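Local coordinates for putative CRISPR-associated endoribonuclease-like protein Cas6 (Pyrococcus furiosus, PDB 3UFC), which probably binds CRISPR RNA and, as a paralogue of the Cas6 endoribonucleases, is thought to act in adaptive immunity against viruses and other mobile genetic elements, at residues A[124-130]-A[207-213]; A[151-155]-A[187-191]; A[166-170]-A[216-221]. All blocks are in the same frame, centred on the assembly; numbering follows the deposited sequence.

Contact 1: A[124-130]-A[207-213]; sequences NVNIFST and MVFRYYG
Phe128 and Phe209, a hydrogen-bonded pair of two antiparallel strands, are joined by Phe128 N to Phe209 O (2.8 Å) and by the return bond from Phe209 N to Phe128 O. Their rings are inclined at 44° to each other. CB of Phe128 lies over the face of the Phe209 ring, 4.0 Å from its centroid, because Phe209 holds CG between its backbone N and carbonyl carbon (chi1 61°), which brings the ring over towards Phe128. CB of Tyr211 lies at the edge of the Phe128 ring, near its plane, 3.7 Å from CE1. Asn126 and Tyr211 form the next hydrogen-bonded pair, with Tyr211 N 2.6 Å from Asn126 O. Side-chain groups secure both ends: Asn124 ND2 reaches Gly213 O at 2.9 Å with an almost straight N-H, from above the carbonyl plane of Gly213, and Thr130 OG1 accepts from Met207 N at 2.8 Å. On the other face Ile127 lies beside Arg210, its CD1 3.9 Å from Arg210 NH2, and Val125 CG2 touches Tyr212 CD2. Glu186 on the next strand pairs with both Arg210 NH1 and Tyr212 OH, while Tyr211 OH bonds to Ser214 O. The aromatic face is backed by helix 215-224, where Ala218 touches Asn126 and Tyr211. Strands 125-130 and 200-213 are the central pair of the four-stranded antiparallel sheet of a ferredoxin-like domain.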
loop_
_atom_site.group_PDB
_atom_site.type_symbol
_atom_site.label_atom_id
_atom_site.label_comp_id
_atom_site.label_asym_id
_atom_site.label_seq_id
_atom_site.Cartn_x
_atom_site.Cartn_y
_atom_site.Cartn_z
ATOM N N ASN A 124 -13.582 -11.635 -12.445
ATOM C CA ASN A 124 -14.685 -11.255 -11.571
ATOM C C ASN A 124 -14.514 -11.893 -10.209
ATOM O O ASN A 124 -15.096 -11.444 -9.222
ATOM C CB ASN A 124 -16.020 -11.657 -12.190
ATOM C CG ASN A 124 -16.332 -10.860 -13.427
ATOM O OD1 ASN A 124 -16.367 -11.396 -14.533
ATOM N ND2 ASN A 124 -16.542 -9.558 -13.253
ATOM N N VAL A 125 -13.713 -12.952 -10.164
ATOM C CA VAL A 125 -13.424 -13.633 -8.915
ATOM C C VAL A 125 -11.903 -13.723 -8.789
ATOM O O VAL A 125 -11.218 -14.194 -9.702
ATOM C CB VAL A 125 -14.033 -15.050 -8.873
ATOM C CG1 VAL A 125 -13.730 -15.698 -7.522
ATOM C CG2 VAL A 125 -15.547 -14.974 -9.092
ATOM N N ASN A 126 -11.380 -13.247 -7.663
ATOM C CA ASN A 126 -9.938 -13.260 -7.424
ATOM C C ASN A 126 -9.640 -13.522 -5.957
ATOM O O ASN A 126 -10.447 -13.211 -5.084
ATOM C CB ASN A 126 -9.317 -11.897 -7.766
ATOM C CG ASN A 126 -9.728 -11.379 -9.129
ATOM O OD1 ASN A 126 -9.221 -11.827 -10.157
ATOM N ND2 ASN A 126 -10.657 -10.422 -9.143
ATOM N N ILE A 127 -8.482 -14.105 -5.689
ATOM C CA ILE A 127 -8.064 -14.310 -4.316
ATOM C C ILE A 127 -6.926 -13.305 -4.161
ATOM O O ILE A 127 -5.938 -13.360 -4.898
ATOM C CB ILE A 127 -7.528 -15.722 -4.057
ATOM C CG1 ILE A 127 -8.648 -16.753 -4.228
ATOM C CG2 ILE A 127 -6.995 -15.810 -2.632
ATOM C CD1 ILE A 127 -8.185 -18.169 -3.974
ATOM N N PHE A 128 -7.085 -12.372 -3.229
ATOM C CA PHE A 128 -6.076 -11.343 -2.990
ATOM C C PHE A 128 -5.389 -11.544 -1.644
ATOM O O PHE A 128 -6.004 -12.007 -0.681
ATOM C CB PHE A 128 -6.713 -9.941 -3.004
ATOM C CG PHE A 128 -7.185 -9.481 -4.362
ATOM C CD1 PHE A 128 -8.535 -9.213 -4.587
ATOM C CD2 PHE A 128 -6.278 -9.273 -5.403
ATOM C CE1 PHE A 128 -8.977 -8.741 -5.825
ATOM C CE2 PHE A 128 -6.704 -8.801 -6.647
ATOM C CZ PHE A 128 -8.057 -8.532 -6.861
ATOM N N SER A 129 -4.111 -11.188 -1.581
ATOM C CA SER A 129 -3.354 -11.287 -0.343
ATOM C C SER A 129 -2.637 -9.951 -0.160
ATOM O O SER A 129 -2.006 -9.446 -1.089
ATOM C CB SER A 129 -2.340 -12.434 -0.411
ATOM O OG SER A 129 -1.706 -12.599 0.846
ATOM N N THR A 130 -2.731 -9.385 1.040
ATOM C CA THR A 130 -2.129 -8.088 1.325
ATOM C C THR A 130 -0.610 -8.048 1.385
ATOM O O THR A 130 0.023 -8.950 1.937
ATOM C CB THR A 130 -2.655 -7.512 2.666
ATOM O OG1 THR A 130 -2.494 -8.485 3.707
ATOM C CG2 THR A 130 -4.125 -7.146 2.553
ATOM N N MET A 207 -4.609 -9.402 5.289
ATOM C CA MET A 207 -5.611 -10.417 5.012
ATOM C C MET A 207 -5.547 -11.082 3.652
ATOM O O MET A 207 -4.946 -10.571 2.708
ATOM C CB MET A 207 -7.006 -9.788 5.188
ATOM C CG MET A 207 -7.236 -8.534 4.318
ATOM S SD MET A 207 -8.711 -7.500 4.726
ATOM C CE MET A 207 -9.999 -8.363 3.845
ATOM N N VAL A 208 -6.172 -12.250 3.581
ATOM C CA VAL A 208 -6.286 -12.999 2.344
ATOM C C VAL A 208 -7.799 -13.084 2.197
ATOM O O VAL A 208 -8.497 -13.469 3.140
ATOM C CB VAL A 208 -5.689 -14.421 2.459
ATOM C CG1 VAL A 208 -5.992 -15.211 1.190
ATOM C CG2 VAL A 208 -4.184 -14.335 2.678
ATOM N N PHE A 209 -8.313 -12.686 1.044
ATOM C CA PHE A 209 -9.749 -12.721 0.835
ATOM C C PHE A 209 -10.092 -13.009 -0.604
ATOM O O PHE A 209 -9.327 -12.690 -1.512
ATOM C CB PHE A 209 -10.398 -11.388 1.241
ATOM C CG PHE A 209 -9.912 -10.196 0.448
ATOM C CD1 PHE A 209 -8.671 -9.617 0.715
ATOM C CD2 PHE A 209 -10.705 -9.639 -0.552
ATOM C CE1 PHE A 209 -8.232 -8.500 -0.002
ATOM C CE2 PHE A 209 -10.275 -8.523 -1.271
ATOM C CZ PHE A 209 -9.030 -7.954 -0.990
ATOM N N ARG A 210 -11.249 -13.627 -0.808
ATOM C CA ARG A 210 -11.706 -13.921 -2.155
ATOM C C ARG A 210 -12.654 -12.783 -2.519
ATOM O O ARG A 210 -13.567 -12.458 -1.762
ATOM C CB ARG A 210 -12.431 -15.276 -2.202
ATOM C CG ARG A 210 -12.874 -15.676 -3.605
ATOM C CD ARG A 210 -13.484 -17.080 -3.669
ATOM N NE ARG A 210 -12.496 -18.145 -3.516
ATOM C CZ ARG A 210 -12.258 -18.793 -2.382
ATOM N NH1 ARG A 210 -12.937 -18.490 -1.285
ATOM N NH2 ARG A 210 -11.342 -19.751 -2.345
ATOM N N TYR A 211 -12.408 -12.164 -3.668
ATOM C CA TYR A 211 -13.212 -11.049 -4.164
ATOM C C TYR A 211 -14.179 -11.537 -5.242
ATOM O O TYR A 211 -13.774 -12.274 -6.140
ATOM C CB TYR A 211 -12.275 -9.988 -4.760
ATOM C CG TYR A 211 -12.951 -8.825 -5.467
ATOM C CD1 TYR A 211 -13.047 -7.574 -4.859
ATOM C CD2 TYR A 211 -13.453 -8.966 -6.760
ATOM C CE1 TYR A 211 -13.618 -6.488 -5.524
ATOM C CE2 TYR A 211 -14.028 -7.887 -7.434
ATOM C CZ TYR A 211 -14.105 -6.652 -6.811
ATOM O OH TYR A 211 -14.645 -5.581 -7.485
ATOM N N TYR A 212 -15.442 -11.119 -5.153
ATOM C CA TYR A 212 -16.468 -11.485 -6.139
ATOM C C TYR A 212 -17.126 -10.231 -6.698
ATOM O O TYR A 212 -17.636 -9.410 -5.937
ATOM C CB TYR A 212 -17.602 -12.313 -5.518
ATOM C CG TYR A 212 -17.241 -13.689 -5.021
ATOM C CD1 TYR A 212 -16.665 -13.870 -3.769
ATOM C CD2 TYR A 212 -17.512 -14.820 -5.796
ATOM C CE1 TYR A 212 -16.369 -15.140 -3.293
ATOM C CE2 TYR A 212 -17.217 -16.097 -5.332
ATOM C CZ TYR A 212 -16.646 -16.249 -4.079
ATOM O OH TYR A 212 -16.350 -17.507 -3.613
ATOM N N GLY A 213 -17.140 -10.075 -8.016
ATOM C CA GLY A 213 -17.812 -8.907 -8.557
ATOM C C GLY A 213 -17.155 -8.089 -9.643
ATOM O O GLY A 213 -16.469 -8.611 -10.519
#

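Contact 2: A[151-155]-A[187-191]; sequences LYPHD and LIKFK
Phe190 projects from strand 183-197 towards a type I beta turn, Tyr152 to Asp155, and three consecutive turn residues meet its ring. Tyr152 crosses it at about a right angle: CD1 lies near the plane of the Phe190 ring, at its edge, 4.0 Å from CZ. Pro153 approaches obliquely, bringing CD to 3.6 Å from Phe190 CE1. His154 completes the set with an offset edge-to-face pair, its edge turned to the face of the phenylalanine, the planes at 76° and the centroids 5.8 Å apart. Phe190 reaches the turn with CG anti to its backbone N (chi1 166°), whereas His154 carries its imidazole between the backbone N and the carbonyl carbon (chi1 59°), which bends the ring back towards Phe190. Leu187 CD1 meets Pro153 CB at 3.5 Å. A classic beta bulge, in which Ile188 and Lys189 both face Val208, separates Leu187 from Phe190, yet both side chains set out towards the turn. Pro153 also touches Phe158 of helix 158-174, so the turn, at the protein surface, touches both that helix and strand 183-197. Within the turn, Asp155 N bonds to Tyr152 O, and Asp155 OD1 accepts from Tyr152 N at 2.7 Å on the anti side of the carboxylate.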
loop_
_atom_site.group_PDB
_atom_site.type_symbol
_atom_site.label_atom_id
_atom_site.label_comp_id
_atom_site.label_asym_id
_atom_site.label_seq_id
_atom_site.Cartn_x
_atom_site.Cartn_y
_atom_site.Cartn_z
ATOM N N LEU A 151 -12.014 0.151 10.766
ATOM C CA LEU A 151 -12.804 -1.073 10.731
ATOM C C LEU A 151 -12.004 -2.281 10.253
ATOM O O LEU A 151 -10.968 -2.136 9.604
ATOM C CB LEU A 151 -14.012 -0.872 9.813
ATOM C CG LEU A 151 -14.947 0.284 10.193
ATOM C CD1 LEU A 151 -15.924 0.548 9.059
ATOM C CD2 LEU A 151 -15.690 -0.056 11.489
ATOM N N TYR A 152 -12.513 -3.467 10.583
ATOM C CA TYR A 152 -11.905 -4.742 10.207
ATOM C C TYR A 152 -12.977 -5.557 9.486
ATOM O O TYR A 152 -14.166 -5.277 9.623
ATOM C CB TYR A 152 -11.444 -5.495 11.451
ATOM C CG TYR A 152 -10.522 -4.699 12.341
ATOM C CD1 TYR A 152 -9.187 -4.503 11.997
ATOM C CD2 TYR A 152 -10.985 -4.139 13.532
ATOM C CE1 TYR A 152 -8.332 -3.776 12.820
ATOM C CE2 TYR A 152 -10.140 -3.405 14.362
ATOM C CZ TYR A 152 -8.815 -3.232 14.000
ATOM O OH TYR A 152 -7.968 -2.540 14.830
ATOM N N PRO A 153 -12.572 -6.588 8.724
ATOM C CA PRO A 153 -13.519 -7.429 7.987
ATOM C C PRO A 153 -14.674 -8.013 8.801
ATOM O O PRO A 153 -15.726 -8.317 8.241
ATOM C CB PRO A 153 -12.624 -8.513 7.389
ATOM C CG PRO A 153 -11.327 -7.794 7.186
ATOM C CD PRO A 153 -11.188 -7.037 8.483
ATOM N N HIS A 154 -14.492 -8.173 10.109
ATOM C CA HIS A 154 -15.569 -8.727 10.929
ATOM C C HIS A 154 -16.589 -7.678 11.366
ATOM O O HIS A 154 -17.597 -8.012 11.985
ATOM C CB HIS A 154 -15.014 -9.459 12.162
ATOM C CG HIS A 154 -14.184 -8.602 13.066
ATOM N ND1 HIS A 154 -12.809 -8.550 12.989
ATOM C CD2 HIS A 154 -14.535 -7.779 14.083
ATOM C CE1 HIS A 154 -12.347 -7.735 13.920
ATOM N NE2 HIS A 154 -13.374 -7.253 14.599
ATOM N N ASP A 155 -16.329 -6.415 11.037
ATOM C CA ASP A 155 -17.238 -5.324 11.381
ATOM C C ASP A 155 -18.380 -5.244 10.369
ATOM O O ASP A 155 -18.156 -5.326 9.159
ATOM C CB ASP A 155 -16.481 -3.993 11.401
ATOM C CG ASP A 155 -15.618 -3.831 12.633
ATOM O OD1 ASP A 155 -14.457 -3.386 12.506
ATOM O OD2 ASP A 155 -16.109 -4.135 13.739
ATOM N N LEU A 187 -13.649 -13.507 3.697
ATOM C CA LEU A 187 -12.396 -13.600 4.431
ATOM C C LEU A 187 -11.847 -15.015 4.480
ATOM O O LEU A 187 -12.574 -15.959 4.778
ATOM C CB LEU A 187 -12.592 -13.110 5.863
ATOM C CG LEU A 187 -11.808 -11.897 6.355
ATOM C CD1 LEU A 187 -11.846 -11.913 7.873
ATOM C CD2 LEU A 187 -10.367 -11.929 5.865
ATOM N N ILE A 188 -10.558 -15.155 4.195
ATOM C CA ILE A 188 -9.905 -16.453 4.242
ATOM C C ILE A 188 -8.928 -16.469 5.418
ATOM O O ILE A 188 -8.913 -17.415 6.202
ATOM C CB ILE A 188 -9.155 -16.747 2.931
ATOM C CG1 ILE A 188 -10.159 -16.842 1.776
ATOM C CG2 ILE A 188 -8.363 -18.040 3.061
ATOM C CD1 ILE A 188 -9.521 -17.066 0.424
ATOM N N LYS A 189 -8.122 -15.416 5.537
ATOM C CA LYS A 189 -7.153 -15.289 6.628
ATOM C C LYS A 189 -7.187 -13.845 7.122
ATOM O O LYS A 189 -7.437 -12.928 6.342
ATOM C CB LYS A 189 -5.738 -15.626 6.146
ATOM C CG LYS A 189 -5.561 -17.039 5.603
ATOM C CD LYS A 189 -4.129 -17.253 5.119
ATOM C CE LYS A 189 -3.948 -18.616 4.465
ATOM N NZ LYS A 189 -4.234 -19.737 5.405
ATOM N N PHE A 190 -6.924 -13.638 8.409
ATOM C CA PHE A 190 -6.960 -12.293 8.967
ATOM C C PHE A 190 -6.135 -12.081 10.231
ATOM O O PHE A 190 -6.071 -12.947 11.102
ATOM C CB PHE A 190 -8.412 -11.903 9.269
ATOM C CG PHE A 190 -8.547 -10.690 10.151
ATOM C CD1 PHE A 190 -8.357 -9.414 9.637
ATOM C CD2 PHE A 190 -8.830 -10.831 11.506
ATOM C CE1 PHE A 190 -8.447 -8.295 10.458
ATOM C CE2 PHE A 190 -8.923 -9.721 12.338
ATOM C CZ PHE A 190 -8.730 -8.448 11.814
ATOM N N LYS A 191 -5.510 -10.910 10.319
ATOM C CA LYS A 191 -4.735 -10.515 11.488
ATOM C C LYS A 191 -4.702 -8.988 11.506
ATOM O O LYS A 191 -4.328 -8.352 10.514
ATOM C CB LYS A 191 -3.314 -11.087 11.443
ATOM C CG LYS A 191 -2.427 -10.515 10.360
ATOM C CD LYS A 191 -1.137 -9.956 10.945
ATOM C CE LYS A 191 -0.255 -11.042 11.544
ATOM N NZ LYS A 191 -0.879 -11.711 12.715
#

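Contact 3: A[166-170]-A[216-221]; sequences MLLRY and EIAKFG
Two helices of the C-terminal Cas6 region, 158-174 and 215-224, cross here with segment axes 10.6 Å apart and inclined at 75°, and Phe220 is the main side chain between them. One face of its ring receives CA of Tyr170, 4.0 Å from the centroid and displaced towards the rim. The two rings meet obliquely, CD1 of Tyr170 3.7 Å from CD1 of Phe220. The methyl CE of Met166 sits at the ring edge, in plane, 3.7 Å from Phe220 CD2; bends at chi2 and chi3 fold the methionine round, and CE also rests on CA of Gly221. Arg169 turns a face of its guanidinium to the ring, Phe220 CE2 lying over its centre, although the two planes remain 56° apart. That guanidinium is held by backbone carbonyls: NE bonds to His49 O, NH1 to Gly225 O, and NH2 to Gly50 O and Asn224 O. These are the two helices of a beta-alpha-beta-beta-alpha-beta, ferredoxin-like unit, and helix 215-224 touches the sheet through Ile217 and Ala218 on Tyr211. Ile217 CG2 meets Met166 CB, and Ile217 CD1 meets Leu167 CD2 at 3.7 Å. Tyr170, with CG anti to the backbone N (chi1 -167°), extends across the start of the second helix, its CE1 edge 3.5 Å from Glu216 O. Its ring stands nearly perpendicular to the Glu216 carboxylate. One water connects them, 2.7 Å from Tyr170 OH and donating to Glu216 OE1; the same carboxylate accepts from the backbone N of Glu179 through OE1 and of Asp180 through OE2.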
loop_
_atom_site.group_PDB
_atom_site.type_symbol
_atom_site.label_atom_id
_atom_site.label_comp_id
_atom_site.label_asym_id
_atom_site.label_seq_id
_atom_site.Cartn_x
_atom_site.Cartn_y
_atom_site.Cartn_z
ATOM N N MET A 166 -13.961 2.614 -2.440
ATOM C CA MET A 166 -13.479 2.240 -3.765
ATOM C C MET A 166 -14.184 3.036 -4.868
ATOM O O MET A 166 -13.541 3.474 -5.822
ATOM C CB MET A 166 -13.645 0.732 -3.990
ATOM C CG MET A 166 -12.805 -0.139 -3.031
ATOM S SD MET A 166 -11.044 0.334 -2.961
ATOM C CE MET A 166 -10.483 -0.283 -4.559
ATOM N N LEU A 167 -15.494 3.244 -4.734
ATOM C CA LEU A 167 -16.233 4.007 -5.745
ATOM C C LEU A 167 -15.764 5.461 -5.804
ATOM O O LEU A 167 -15.604 6.028 -6.884
ATOM C CB LEU A 167 -17.740 3.967 -5.463
ATOM C CG LEU A 167 -18.404 2.591 -5.588
ATOM C CD1 LEU A 167 -19.895 2.692 -5.269
ATOM C CD2 LEU A 167 -18.199 2.062 -6.998
ATOM N N LEU A 168 -15.543 6.054 -4.633
ATOM C CA LEU A 168 -15.088 7.440 -4.529
ATOM C C LEU A 168 -13.687 7.610 -5.128
ATOM O O LEU A 168 -13.434 8.545 -5.886
ATOM C CB LEU A 168 -15.064 7.859 -3.056
ATOM C CG LEU A 168 -16.121 8.805 -2.478
ATOM C CD1 LEU A 168 -17.447 8.671 -3.196
ATOM C CD2 LEU A 168 -16.270 8.506 -0.990
ATOM N N ARG A 169 -12.773 6.718 -4.761
ATOM C CA ARG A 169 -11.407 6.780 -5.277
ATOM C C ARG A 169 -11.398 6.554 -6.793
ATOM O O ARG A 169 -10.705 7.256 -7.530
ATOM C CB ARG A 169 -10.530 5.736 -4.578
ATOM C CG ARG A 169 -10.311 5.994 -3.084
ATOM C CD ARG A 169 -9.367 4.958 -2.497
ATOM N NE ARG A 169 -8.158 4.837 -3.316
ATOM C CZ ARG A 169 -7.485 3.704 -3.486
ATOM N NH1 ARG A 169 -7.895 2.587 -2.887
ATOM N NH2 ARG A 169 -6.427 3.679 -4.285
ATOM N N TYR A 170 -12.183 5.584 -7.252
ATOM C CA TYR A 170 -12.268 5.272 -8.680
ATOM C C TYR A 170 -12.747 6.492 -9.481
ATOM O O TYR A 170 -12.216 6.797 -10.552
ATOM C CB TYR A 170 -13.233 4.100 -8.902
ATOM C CG TYR A 170 -13.172 3.490 -10.291
ATOM C CD1 TYR A 170 -12.563 2.252 -10.500
ATOM C CD2 TYR A 170 -13.726 4.146 -11.392
ATOM C CE1 TYR A 170 -12.506 1.675 -11.775
ATOM C CE2 TYR A 170 -13.674 3.581 -12.673
ATOM C CZ TYR A 170 -13.061 2.346 -12.854
ATOM O OH TYR A 170 -12.999 1.780 -14.108
ATOM N N GLU A 216 -13.781 -3.958 -12.910
ATOM C CA GLU A 216 -13.208 -2.609 -12.905
ATOM C C GLU A 216 -12.677 -2.258 -11.514
ATOM O O GLU A 216 -11.582 -1.714 -11.373
ATOM C CB GLU A 216 -14.262 -1.567 -13.302
ATOM C CG GLU A 216 -14.792 -1.690 -14.727
ATOM C CD GLU A 216 -16.136 -0.991 -14.907
ATOM O OE1 GLU A 216 -16.162 0.191 -15.318
ATOM O OE2 GLU A 216 -17.171 -1.629 -14.621
ATOM N N ILE A 217 -13.453 -2.570 -10.483
ATOM C CA ILE A 217 -13.032 -2.256 -9.124
ATOM C C ILE A 217 -11.908 -3.174 -8.656
ATOM O O ILE A 217 -11.013 -2.743 -7.935
ATOM C CB ILE A 217 -14.232 -2.317 -8.133
ATOM C CG1 ILE A 217 -15.198 -1.167 -8.435
ATOM C CG2 ILE A 217 -13.736 -2.211 -6.691
ATOM C CD1 ILE A 217 -16.447 -1.163 -7.588
ATOM N N ALA A 218 -11.952 -4.437 -9.067
ATOM C CA ALA A 218 -10.910 -5.385 -8.686
ATOM C C ALA A 218 -9.573 -4.935 -9.288
ATOM O O ALA A 218 -8.530 -4.977 -8.631
ATOM C CB ALA A 218 -11.266 -6.783 -9.187
ATOM N N LYS A 219 -9.618 -4.498 -10.540
ATOM C CA LYS A 219 -8.426 -4.034 -11.236
ATOM C C LYS A 219 -7.897 -2.760 -10.583
ATOM O O LYS A 219 -6.687 -2.592 -10.416
ATOM C CB LYS A 219 -8.752 -3.778 -12.707
ATOM C CG LYS A 219 -7.550 -3.418 -13.560
ATOM C CD LYS A 219 -7.919 -3.415 -15.042
ATOM C CE LYS A 219 -6.708 -3.130 -15.925
ATOM N NZ LYS A 219 -6.139 -1.769 -15.706
ATOM N N PHE A 220 -8.810 -1.869 -10.208
ATOM C CA PHE A 220 -8.428 -0.617 -9.559
ATOM C C PHE A 220 -7.746 -0.897 -8.218
ATOM O O PHE A 220 -6.732 -0.282 -7.891
ATOM C CB PHE A 220 -9.660 0.255 -9.323
ATOM C CG PHE A 220 -9.336 1.618 -8.774
ATOM C CD1 PHE A 220 -9.001 2.663 -9.628
ATOM C CD2 PHE A 220 -9.358 1.852 -7.403
ATOM C CE1 PHE A 220 -8.689 3.929 -9.125
ATOM C CE2 PHE A 220 -9.048 3.118 -6.886
ATOM C CZ PHE A 220 -8.714 4.156 -7.748
ATOM N N GLY A 221 -8.313 -1.820 -7.442
ATOM C CA GLY A 221 -7.737 -2.157 -6.147
ATOM C C GLY A 221 -6.399 -2.866 -6.287
ATOM O O GLY A 221 -5.491 -2.694 -5.467
HETATM O O HOH W 1 -14.761 2.310 -16.049
#

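All three contacts lie in the C-terminal Cas6 region and involve a four-stranded antiparallel sheet, its two helices and the turn at 151-155. Along the chain the order is 124-130, 151-155, 166-170, 187-191, 207-213, 216-221: contact 2 is nested within the loop closed by contact 1, and contact 3 alternates with both. Contact 1 occupies the middle, its centre about 12 Å from that of contact 2 and 13 Å from that of contact 3. It reaches contact 2 through strand 183-197 and by Met207 SD on Pro153 CG, and contact 3 through Tyr211 on helix 215-224. Contacts 2 and 3 do not touch, yet helix 158-174, which carries 166-170, also touches the turn through Phe158.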